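Local coordinates for protein putative acid phosphatase WZB (Escherichia coli, PDB 2WMY) that probably removes phosphate from tyrosine-phosphorylated proteins, as a tyrosine phosphatase of the low-molecular-weight family, at residues A[7-11]-A[33-39]; A[16-20]-A[69-73]; A[52-58]-A[127-131]. The protein carries 1 engineered substitution. One frame throughout, in Å; residues are numbered along the deposited sequence.

Contact 1: residues A[7-11]-A[33-39]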
# COMPACT_ATOMS: atom_id res chain seq x y z
N MET A 7 6.01 1.68 -19.26
CA MET A 7 4.61 1.25 -19.24
C MET A 7 3.86 1.68 -17.98
O MET A 7 2.97 2.53 -18.04
CB MET A 7 4.51 -0.26 -19.41
CG MET A 7 3.16 -0.71 -19.93
SD MET A 7 2.88 -0.10 -21.61
CE MET A 7 1.11 -0.29 -21.76
N PHE A 8 4.22 1.09 -16.84
CA PHE A 8 3.59 1.44 -15.56
C PHE A 8 4.32 2.58 -14.85
O PHE A 8 5.29 2.35 -14.13
CB PHE A 8 3.53 0.22 -14.64
CG PHE A 8 2.79 -0.94 -15.22
CD1 PHE A 8 1.41 -0.98 -15.19
CD2 PHE A 8 3.47 -1.99 -15.81
CE1 PHE A 8 0.72 -2.04 -15.73
CE2 PHE A 8 2.79 -3.05 -16.35
CZ PHE A 8 1.41 -3.08 -16.31
N ASP A 9 3.85 3.80 -15.06
CA ASP A 9 4.56 4.96 -14.54
C ASP A 9 3.90 5.49 -13.27
O ASP A 9 4.53 6.21 -12.50
CB ASP A 9 4.62 6.06 -15.61
CG ASP A 9 5.78 7.02 -15.40
OD1 ASP A 9 6.55 6.83 -14.43
OD2 ASP A 9 5.92 7.96 -16.20
N SER A 10 2.64 5.14 -13.07
CA SER A 10 1.89 5.57 -11.90
C SER A 10 1.49 4.36 -11.06
O SER A 10 1.00 3.36 -11.60
CB SER A 10 0.64 6.34 -12.32
OG SER A 10 0.94 7.28 -13.33
N ILE A 11 1.68 4.45 -9.74
CA ILE A 11 1.29 3.36 -8.84
C ILE A 11 0.40 3.84 -7.69
O ILE A 11 0.74 4.79 -6.97
CB ILE A 11 2.52 2.64 -8.25
CG1 ILE A 11 3.47 2.16 -9.36
CG2 ILE A 11 2.08 1.45 -7.40
CD1 ILE A 11 4.71 1.47 -8.81
N LEU A 33 11.86 3.62 -6.32
CA LEU A 33 11.55 4.09 -7.67
C LEU A 33 11.19 5.58 -7.62
O LEU A 33 10.02 5.95 -7.74
CB LEU A 33 10.40 3.27 -8.26
CG LEU A 33 10.50 1.75 -8.04
CD1 LEU A 33 9.14 1.10 -8.18
CD2 LEU A 33 11.51 1.12 -8.99
N PRO A 34 12.21 6.43 -7.44
CA PRO A 34 12.07 7.87 -7.16
C PRO A 34 11.40 8.66 -8.28
O PRO A 34 10.90 9.75 -8.03
CB PRO A 34 13.52 8.34 -7.00
CG PRO A 34 14.34 7.10 -6.81
CD PRO A 34 13.62 6.04 -7.57
N SER A 35 11.39 8.12 -9.49
CA SER A 35 10.92 8.89 -10.64
C SER A 35 9.44 8.68 -10.94
O SER A 35 8.90 9.31 -11.85
CB SER A 35 11.75 8.55 -11.88
OG SER A 35 11.61 7.18 -12.22
N LYS A 36 8.79 7.81 -10.18
CA LYS A 36 7.39 7.49 -10.44
C LYS A 36 6.43 8.23 -9.52
O LYS A 36 6.78 8.58 -8.40
CB LYS A 36 7.15 5.98 -10.31
CG LYS A 36 8.03 5.13 -11.22
CD LYS A 36 7.55 3.69 -11.22
CE LYS A 36 8.56 2.78 -11.90
NZ LYS A 36 8.99 3.29 -13.23
N LYS A 37 5.21 8.46 -10.01
CA LYS A 37 4.14 8.99 -9.16
C LYS A 37 3.54 7.86 -8.33
O LYS A 37 2.83 6.99 -8.85
CB LYS A 37 3.05 9.66 -10.01
CG LYS A 37 1.97 10.35 -9.19
CD LYS A 37 0.90 11.00 -10.07
CE LYS A 37 0.15 9.95 -10.88
NZ LYS A 37 -1.13 10.49 -11.43
N ILE A 38 3.82 7.87 -7.03
CA ILE A 38 3.36 6.79 -6.15
C ILE A 38 2.54 7.32 -4.99
O ILE A 38 3.04 8.08 -4.15
CB ILE A 38 4.54 5.95 -5.62
CG1 ILE A 38 5.27 5.30 -6.80
CG2 ILE A 38 4.04 4.88 -4.66
CD1 ILE A 38 6.51 4.55 -6.42
N ASN A 39 1.26 6.93 -4.95
CA ASN A 39 0.36 7.35 -3.89
C ASN A 39 -0.45 6.18 -3.32
O ASN A 39 -0.25 5.03 -3.73
CB ASN A 39 -0.56 8.47 -4.37
CG ASN A 39 0.19 9.79 -4.53
OD1 ASN A 39 0.71 10.34 -3.56
ND2 ASN A 39 0.26 10.30 -5.76
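The two parallel strands of the first beta-alpha-beta unit, 10-15 and 37-42, start side by side here, Ser10 pairing with Lys37 and Ile11 with Ile38. Ile11 is gripped by its backbone from both sides of Ile38: Ile11 N donates to Lys37 O at 2.9 Å, and Asn39 N donates to Ile11 O at 3.0 Å. Just ahead of them the pairing is slack, since Lys37 N makes only a weak bond to Asp9 O at 3.4 Å. On the isoleucine face Ile11 CB rests on Ile38 CG1 at 4.1 Å, while Leu86 of the next strand adds to the same apolar layer. On the opposite face, Lys37 runs out extended from the strand (chi1 -174°) and then bends at chi3, which lays CE beside Ser10 OG at 3.7 Å; its NZ goes on to Gln81 O and makes a cation-pi contact with Tyr82. At the exposed edge Lys36 passes aslant of the Asp9 carboxylate, where Asp9 OD1 and Lys36 NZ stay 4.5 Å apart, an attraction short of a salt bridge. With helix 21-32 as the connection, this is the parallel pairing of a beta-alpha-beta crossover, here the one that opens the low-molecular-weight phosphatase fold.

Contact 2: residues A[16-20]-A[69-73]. With SO4 (sulfate ion), chain I.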
# COMPACT_ATOMS: atom_id res chain seq x y z
N THR A 16 -6.89 -0.87 3.65
CA THR A 16 -8.23 -0.59 4.14
C THR A 16 -8.34 0.80 4.73
O THR A 16 -9.06 1.65 4.21
CB THR A 16 -8.65 -1.62 5.16
OG1 THR A 16 -8.52 -2.92 4.57
CG2 THR A 16 -10.09 -1.39 5.60
N GLY A 17 -7.61 1.04 5.81
CA GLY A 17 -7.67 2.32 6.49
C GLY A 17 -6.85 3.43 5.85
O GLY A 17 -7.11 4.60 6.11
N ASN A 18 -5.88 3.06 5.01
CA ASN A 18 -4.89 4.01 4.49
C ASN A 18 -4.16 4.72 5.63
O ASN A 18 -3.79 5.89 5.52
CB ASN A 18 -5.52 5.01 3.51
CG ASN A 18 -4.50 5.93 2.82
OD1 ASN A 18 -4.74 7.12 2.66
ND2 ASN A 18 -3.37 5.37 2.40
N ILE A 19 -3.95 4.01 6.74
CA ILE A 19 -3.21 4.57 7.88
C ILE A 19 -2.10 3.64 8.39
O ILE A 19 -1.24 4.07 9.14
CB ILE A 19 -4.14 4.95 9.04
CG1 ILE A 19 -4.82 3.72 9.63
CG2 ILE A 19 -5.18 5.97 8.59
CD1 ILE A 19 -5.71 4.04 10.82
N CYS A 20 -2.12 2.37 7.98
CA CYS A 20 -1.03 1.45 8.34
C CYS A 20 -0.23 0.94 7.14
O CYS A 20 0.89 1.39 6.91
CB CYS A 20 -1.57 0.26 9.14
SG CYS A 20 -2.38 0.70 10.69
N HIS A 69 1.63 12.28 5.71
CA HIS A 69 0.61 11.39 5.19
C HIS A 69 -0.79 11.84 5.58
O HIS A 69 -1.00 12.40 6.64
CB HIS A 69 0.82 9.96 5.66
CG HIS A 69 -0.29 9.05 5.27
ND1 HIS A 69 -0.42 8.54 3.99
CD2 HIS A 69 -1.35 8.58 5.97
CE1 HIS A 69 -1.51 7.79 3.93
NE2 HIS A 69 -2.09 7.79 5.12
N ARG A 70 -1.75 11.54 4.71
CA ARG A 70 -3.14 11.91 4.94
C ARG A 70 -4.05 10.79 4.45
O ARG A 70 -4.01 10.42 3.29
CB ARG A 70 -3.44 13.21 4.18
CG ARG A 70 -4.90 13.55 4.04
CD ARG A 70 -5.08 14.78 3.17
NE ARG A 70 -4.29 15.90 3.65
CZ ARG A 70 -4.70 16.76 4.58
NH1 ARG A 70 -3.91 17.75 4.97
NH2 ARG A 70 -5.91 16.62 5.12
N GLY A 71 -4.87 10.25 5.35
CA GLY A 71 -5.77 9.17 4.97
C GLY A 71 -6.66 9.57 3.80
O GLY A 71 -7.27 10.63 3.82
N THR A 72 -6.72 8.72 2.78
CA THR A 72 -7.43 9.04 1.54
C THR A 72 -8.33 7.89 1.10
O THR A 72 -7.94 6.72 1.14
CB THR A 72 -6.44 9.32 0.39
OG1 THR A 72 -5.59 10.42 0.76
CG2 THR A 72 -7.18 9.64 -0.91
N LYS A 73 -9.55 8.23 0.70
CA LYS A 73 -10.54 7.23 0.30
C LYS A 73 -10.29 6.77 -1.13
O LYS A 73 -10.10 7.59 -2.02
CB LYS A 73 -11.95 7.83 0.39
CG LYS A 73 -13.06 6.90 -0.06
CD LYS A 73 -13.18 5.69 0.85
CE LYS A 73 -14.41 4.86 0.51
NZ LYS A 73 -15.68 5.57 0.85
S SO4 I . -4.68 -0.32 7.44
O1 SO4 I . -4.54 1.12 7.19
O2 SO4 I . -5.06 -0.53 8.84
O3 SO4 I . -5.70 -0.93 6.57
O4 SO4 I . -3.40 -0.96 7.15
O HOH W 1 -3.17 8.77 0.89
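Asn18 meets both His69 and Thr72, and it answers each with a different oxygen. The imidazole comes edge-on to the backbone carbonyl: His69 NE2 donates to Asn18 O at 2.6 Å, tilted from the carbonyl plane. Beside this bond the two side chains cross aslant, amide and ring planes 72° apart, with Asn18 ND2 3.4 Å from His69 CE1. The amide extends past the ring to the same loop. With CG anti to the backbone N (chi1 -174°), Asn18 OD1 is carried out to Thr72 N, which donates to it in the carbonyl plane and on a lone pair; the modelled length of 2.5 Å is doubtful. Water 1 lies between Asn18 OD1, at 2.9 Å, and Thr72 OG1, bridging them. Ser22 and Ser40 engage ND2 through their hydroxyls, and together these bonds fix the rotation of a buried amide. The backbone of Asn18 is left-handed (phi 56°), and the bonds to its main-chain and side-chain oxygens hold that turn. This is consistent with the loop being kept in a shape that lets neighbouring N-H groups converge on a sulfate ion: Gly17 N donates to its O3 at 2.8 Å, while Cys20 N and Ile19 N donate to its O1 at 2.8 Å and 3.0 Å. Thr16 N and Arg21 N also donate to the sulfate. The ion probably comes from the crystallisation liquor and sits where a substrate phosphate would be expected. Asn18 thus belongs to the phosphate-binding P-loop of a tyrosine phosphatase, which runs from Cys15, the predicted nucleophile, to Arg21, and His69 and the backbone of Thr72 brace that loop from behind as a second shell.

Contact 3: residues A[52-58]-A[127-131]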
# COMPACT_ATOMS: atom_id res chain seq x y z
N ASP A 52 -1.12 5.76 11.37
CA ASP A 52 -1.26 5.18 12.70
C ASP A 52 0.03 5.32 13.50
O ASP A 52 1.12 5.19 12.95
CB ASP A 52 -1.67 3.71 12.61
CG ASP A 52 -1.80 3.07 13.98
OD1 ASP A 52 -2.93 3.03 14.51
OD2 ASP A 52 -0.78 2.63 14.53
N GLU A 53 -0.11 5.58 14.80
CA GLU A 53 1.04 5.73 15.69
C GLU A 53 1.99 4.53 15.64
O GLU A 53 3.21 4.70 15.60
CB GLU A 53 0.56 5.98 17.12
CG GLU A 53 1.64 6.41 18.08
CD GLU A 53 1.07 7.13 19.29
OE1 GLU A 53 0.21 8.03 19.08
OE2 GLU A 53 1.48 6.82 20.43
N SER A 54 1.43 3.32 15.66
CA SER A 54 2.25 2.11 15.60
C SER A 54 2.93 1.96 14.23
O SER A 54 4.04 1.43 14.12
CB SER A 54 1.42 0.87 15.93
OG SER A 54 1.03 0.89 17.29
N ALA A 55 2.25 2.44 13.18
CA ALA A 55 2.82 2.43 11.84
C ALA A 55 4.03 3.36 11.78
O ALA A 55 5.05 3.02 11.19
CB ALA A 55 1.79 2.84 10.81
N ILE A 56 3.89 4.54 12.38
CA ILE A 56 5.00 5.49 12.47
C ILE A 56 6.15 4.95 13.33
O ILE A 56 7.32 5.17 13.00
CB ILE A 56 4.54 6.85 13.04
CG1 ILE A 56 3.49 7.47 12.12
CG2 ILE A 56 5.72 7.79 13.20
CD1 ILE A 56 2.83 8.69 12.67
N ARG A 57 5.83 4.25 14.41
CA ARG A 57 6.86 3.62 15.24
C ARG A 57 7.72 2.64 14.44
O ARG A 57 8.94 2.77 14.39
CB ARG A 57 6.26 2.90 16.44
CG ARG A 57 6.35 3.67 17.74
CD ARG A 57 6.35 2.74 18.95
NE ARG A 57 5.24 1.79 18.91
CZ ARG A 57 3.98 2.10 19.17
NH1 ARG A 57 3.65 3.35 19.49
NH2 ARG A 57 3.04 1.17 19.10
N VAL A 58 7.07 1.65 13.83
CA VAL A 58 7.82 0.63 13.11
C VAL A 58 8.57 1.23 11.94
O VAL A 58 9.67 0.78 11.60
CB VAL A 58 6.95 -0.57 12.65
CG1 VAL A 58 6.08 -0.20 11.43
CG2 VAL A 58 7.85 -1.77 12.33
N ASP A 127 3.27 -4.31 18.64
CA ASP A 127 4.43 -3.86 17.88
C ASP A 127 5.06 -4.96 17.05
O ASP A 127 5.58 -4.70 15.96
CB ASP A 127 5.48 -3.27 18.82
CG ASP A 127 5.03 -1.98 19.47
OD1 ASP A 127 4.02 -1.40 19.01
OD2 ASP A 127 5.69 -1.54 20.44
N GLU A 128 5.06 -6.19 17.55
CA GLU A 128 5.73 -7.26 16.84
C GLU A 128 4.95 -7.66 15.58
O GLU A 128 5.54 -8.12 14.61
CB GLU A 128 6.03 -8.48 17.72
CG GLU A 128 4.84 -9.34 18.09
CD GLU A 128 4.27 -9.00 19.45
OE1 GLU A 128 4.66 -7.94 20.01
OE2 GLU A 128 3.46 -9.79 19.97
N ALA A 129 3.63 -7.48 15.60
CA ALA A 129 2.82 -7.68 14.40
C ALA A 129 3.17 -6.61 13.37
O ALA A 129 3.19 -6.88 12.16
CB ALA A 129 1.32 -7.61 14.69
N PHE A 130 3.45 -5.41 13.85
CA PHE A 130 3.88 -4.32 12.98
C PHE A 130 5.30 -4.55 12.43
O PHE A 130 5.56 -4.26 11.28
CB PHE A 130 3.78 -2.98 13.71
CG PHE A 130 2.41 -2.37 13.63
CD1 PHE A 130 2.10 -1.46 12.64
CD2 PHE A 130 1.43 -2.73 14.54
CE1 PHE A 130 0.83 -0.91 12.57
CE2 PHE A 130 0.16 -2.19 14.47
CZ PHE A 130 -0.14 -1.28 13.48
N ASP A 131 6.20 -5.07 13.26
CA ASP A 131 7.52 -5.46 12.78
C ASP A 131 7.37 -6.45 11.63
O ASP A 131 8.04 -6.35 10.60
CB ASP A 131 8.32 -6.12 13.90
CG ASP A 131 8.76 -5.14 14.96
OD1 ASP A 131 9.20 -4.03 14.59
OD2 ASP A 131 8.67 -5.47 16.16
O HOH W 2 5.00 -0.66 16.10
O HOH W 3 1.48 -1.67 18.42
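Arg57 and Asp127 form a salt bridge on the solvent side of two helices, 53-61 and 127-147, whose short segments cross at -57°. Arg57 NH2 meets the syn lone pair of Asp127 OD1 at 2.8 Å, edge-on to the guanidinium, and Arg57 NE adds a weak bond to the same oxygen at 3.4 Å. The two planes are 51° apart, so this is not a flat two-pronged pairing. Asp127 OD1 also accepts from water 3 at 2.6 Å and, weakly, from water 2; the first hydrogen-bonds to Ser54 OG, and the second donates to Ser54 O at 3.0 Å. At the start of helix 53-61 Asp52 is the N-cap: chi1 of 179° brings its carboxylate to the first turn, where Asp52 OD2 accepts from Ser54 N at 2.6 Å, and more weakly from Ala55 N. Asp131 OD1 finds its charged mate in Lys61. Beneath these polar groups Phe130 lays one ring face against Ser54, whose CB sits 3.6 Å from the ring centroid in a CH-pi contact, while Val58 CB packs on Phe130 CB at 4.1 Å. Cutting Phe130 back to an alanine would probably open a gap between the helices and leave Ser54 CB without its aromatic cover. The arrangement is that of a capped helix packed on a C-terminal helix, with Phe130 against Pro122, about 7 Å from the side chain of the predicted proton donor Asp121.

In the fold
From the N terminus the chain runs through strand 10-15, the 16-20 phosphate-binding loop and helix 21-32 before contact 1 closes that excursion by setting 33-39 beside 7-11. Contact 2 crosses it: segment 16-20 lies within the loop of contact 1, but its partner 69-73 comes only after helix 53-61. Contact 3 crosses contact 2 in turn, starting at 52-58 and closing 69 residues later on the C-terminal helix. Contacts 1 and 3 follow in series, on opposite sides of the chain's centre. Contacts 2 and 3 touch, Asp52 N lying 2.8 Å from Ile19 O in a probable hydrogen bond, so the helix pair adjoins the phosphate-binding loop, while contact 1 joins neighbouring strands of the sheet.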